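Local coordinates for protein catalase-3 (Neurospora crassa, PDB 4AJ9) that uses heme to break hydrogen peroxide down into oxygen and water, which is consistent with a role in protecting cells from peroxide damage, at residues S202-D207 with Q257-A262. Numbering follows the deposited sequence.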
loop_
_atom_site.group_PDB
_atom_site.type_symbol
_atom_site.label_atom_id
_atom_site.label_comp_id
_atom_site.label_asym_id
_atom_site.label_seq_id
_atom_site.Cartn_x
_atom_site.Cartn_y
_atom_site.Cartn_z
ATOM N N SER C 202 -30.080 4.105 -21.365
ATOM C CA SER C 202 -28.707 4.619 -21.350
ATOM C C SER C 202 -28.523 5.577 -20.189
ATOM O O SER C 202 -29.499 5.954 -19.537
ATOM C CB SER C 202 -28.385 5.351 -22.648
ATOM O OG SER C 202 -28.821 6.701 -22.587
ATOM N N TYR C 203 -27.272 5.970 -19.934
ATOM C CA TYR C 203 -26.971 6.973 -18.912
ATOM C C TYR C 203 -27.651 8.273 -19.305
ATOM O O TYR C 203 -28.086 9.046 -18.449
ATOM C CB TYR C 203 -25.468 7.233 -18.830
ATOM C CG TYR C 203 -24.603 6.041 -18.452
ATOM C CD1 TYR C 203 -25.054 5.054 -17.582
ATOM C CD2 TYR C 203 -23.301 5.943 -18.936
ATOM C CE1 TYR C 203 -24.218 3.964 -17.231
ATOM C CE2 TYR C 203 -22.485 4.888 -18.602
ATOM C CZ TYR C 203 -22.937 3.908 -17.743
ATOM O OH TYR C 203 -22.078 2.869 -17.439
ATOM N N ARG C 204 -27.733 8.505 -20.612
ATOM C CA ARG C 204 -28.275 9.749 -21.152
ATOM C C ARG C 204 -29.783 9.860 -20.954
ATOM O O ARG C 204 -30.346 10.959 -21.022
ATOM C CB ARG C 204 -27.928 9.883 -22.636
ATOM C CG ARG C 204 -26.432 9.893 -22.912
ATOM C CD ARG C 204 -26.135 9.962 -24.400
ATOM N NE ARG C 204 -26.751 8.861 -25.132
ATOM C CZ ARG C 204 -27.662 9.004 -26.093
ATOM N NH1 ARG C 204 -28.073 10.211 -26.459
ATOM N NH2 ARG C 204 -28.161 7.930 -26.693
ATOM N N HIS C 205 -30.425 8.720 -20.703
ATOM C CA HIS C 205 -31.868 8.662 -20.509
ATOM C C HIS C 205 -32.263 8.383 -19.060
ATOM O O HIS C 205 -33.276 7.722 -18.809
ATOM C CB HIS C 205 -32.486 7.613 -21.434
ATOM C CG HIS C 205 -32.321 7.932 -22.888
ATOM N ND1 HIS C 205 -31.200 7.575 -23.604
ATOM C CD2 HIS C 205 -33.123 8.600 -23.751
ATOM C CE1 HIS C 205 -31.323 7.995 -24.849
ATOM N NE2 HIS C 205 -32.478 8.628 -24.964
ATOM N N MET C 206 -31.454 8.885 -18.124
ATOM C CA MET C 206 -31.744 8.829 -16.691
ATOM C C MET C 206 -31.888 10.232 -16.111
ATOM O O MET C 206 -31.183 11.159 -16.525
ATOM C CB MET C 206 -30.594 8.158 -15.920
ATOM C CG MET C 206 -30.146 6.796 -16.433
ATOM S SD MET C 206 -28.908 6.039 -15.342
ATOM C CE MET C 206 -27.660 7.327 -15.271
ATOM N N ASP C 207 -32.769 10.382 -15.124
ATOM C CA ASP C 207 -32.713 11.551 -14.254
ATOM C C ASP C 207 -31.685 11.275 -13.162
ATOM O O ASP C 207 -31.268 10.138 -12.979
ATOM C CB ASP C 207 -34.076 11.838 -13.614
ATOM C CG ASP C 207 -35.017 12.579 -14.549
ATOM O OD1 ASP C 207 -34.554 13.091 -15.590
ATOM O OD2 ASP C 207 -36.217 12.645 -14.235
ATOM N N GLN C 257 -20.562 2.440 -24.209
ATOM C CA GLN C 257 -20.466 2.688 -25.646
ATOM C C GLN C 257 -21.467 3.768 -26.090
ATOM O O GLN C 257 -21.130 4.644 -26.895
ATOM C CB GLN C 257 -20.673 1.395 -26.450
ATOM C CG GLN C 257 -20.355 1.536 -27.943
ATOM C CD GLN C 257 -18.853 1.568 -28.226
ATOM O OE1 GLN C 257 -18.155 0.567 -28.037
ATOM N NE2 GLN C 257 -18.355 2.715 -28.690
ATOM N N ASP C 258 -22.694 3.703 -25.574
ATOM C CA ASP C 258 -23.731 4.674 -25.948
ATOM C C ASP C 258 -23.278 6.106 -25.624
ATOM O O ASP C 258 -23.396 7.014 -26.442
ATOM C CB ASP C 258 -25.064 4.339 -25.257
ATOM C CG ASP C 258 -26.055 5.483 -25.304
ATOM O OD1 ASP C 258 -25.855 6.485 -24.577
ATOM O OD2 ASP C 258 -27.040 5.387 -26.069
ATOM N N LEU C 259 -22.741 6.303 -24.428
ATOM C CA LEU C 259 -22.283 7.628 -24.006
ATOM C C LEU C 259 -21.111 8.100 -24.860
ATOM O O LEU C 259 -21.066 9.256 -25.315
ATOM C CB LEU C 259 -21.865 7.574 -22.533
ATOM C CG LEU C 259 -21.305 8.859 -21.933
ATOM C CD1 LEU C 259 -22.337 9.961 -22.007
ATOM C CD2 LEU C 259 -20.863 8.608 -20.499
ATOM N N TRP C 260 -20.148 7.206 -25.059
ATOM C CA TRP C 260 -18.978 7.516 -25.866
ATOM C C TRP C 260 -19.416 7.940 -27.258
ATOM O O TRP C 260 -18.909 8.923 -27.795
ATOM C CB TRP C 260 -18.056 6.300 -25.987
ATOM C CG TRP C 260 -16.724 6.616 -26.621
ATOM C CD1 TRP C 260 -16.418 6.618 -27.959
ATOM C CD2 TRP C 260 -15.517 6.981 -25.936
ATOM N NE1 TRP C 260 -15.092 6.969 -28.141
ATOM C CE2 TRP C 260 -14.522 7.195 -26.914
ATOM C CE3 TRP C 260 -15.185 7.154 -24.587
ATOM C CZ2 TRP C 260 -13.214 7.562 -26.583
ATOM C CZ3 TRP C 260 -13.877 7.511 -24.264
ATOM C CH2 TRP C 260 -12.916 7.718 -25.257
ATOM N N ASP C 261 -20.347 7.185 -27.839
ATOM C CA ASP C 261 -20.770 7.411 -29.224
ATOM C C ASP C 261 -21.521 8.729 -29.365
ATOM O O ASP C 261 -21.323 9.470 -30.332
ATOM C CB ASP C 261 -21.669 6.269 -29.741
ATOM C CG ASP C 261 -20.898 5.010 -30.091
ATOM O OD1 ASP C 261 -19.653 5.052 -30.185
ATOM O OD2 ASP C 261 -21.553 3.970 -30.287
ATOM N N ALA C 262 -22.406 9.002 -28.410
ATOM C CA ALA C 262 -23.195 10.224 -28.435
ATOM C C ALA C 262 -22.256 11.420 -28.434
ATOM O O ALA C 262 -22.436 12.370 -29.196
ATOM C CB ALA C 262 -24.147 10.273 -27.238
HETATM O O HOH W 1 -25.068 5.899 -21.978
#
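R204 and D258 form a buried, side-on bidentate salt bridge that ties the loop before strand 208-209 to helix 254-264 within the heme catalase domain. From CB, the arginine sets CG anti to its carbonyl carbon (chi1 -60°), where R204 CG comes 4.2 Å from L259 CD1. R204 CD lies 3.5 Å from A262 CB, and this methyl also sits over one face of the guanidinium. The chain then bends at chi3 (-57°), and R204 NE donates to D258 OD1 at 2.6 Å. R204 NH2 donates to D258 OD2 at 2.8 Å; both bonds are nearly straight and use the syn sides of the carboxylate. R204 NH2 is also hydrogen-bonded to T531 OG1, and D258 OD2 has a second cationic partner in R201. A methionine in place of R204 would probably leave D258 with R201 as its remaining named cationic partner and T531 OG1 without the NH2 donor. Beside this pair, Y203 presents its ring edge to L259, Y203 CD2 to L259 CD2 at 3.9 Å, the two side chains crossing at about a right angle; the Y203 side chain lies about 9 Å from a bound heme. D258 OD1 is gripped once more: a water donates to it at 2.8 Å while accepting from Y203 N at 3.0 Å.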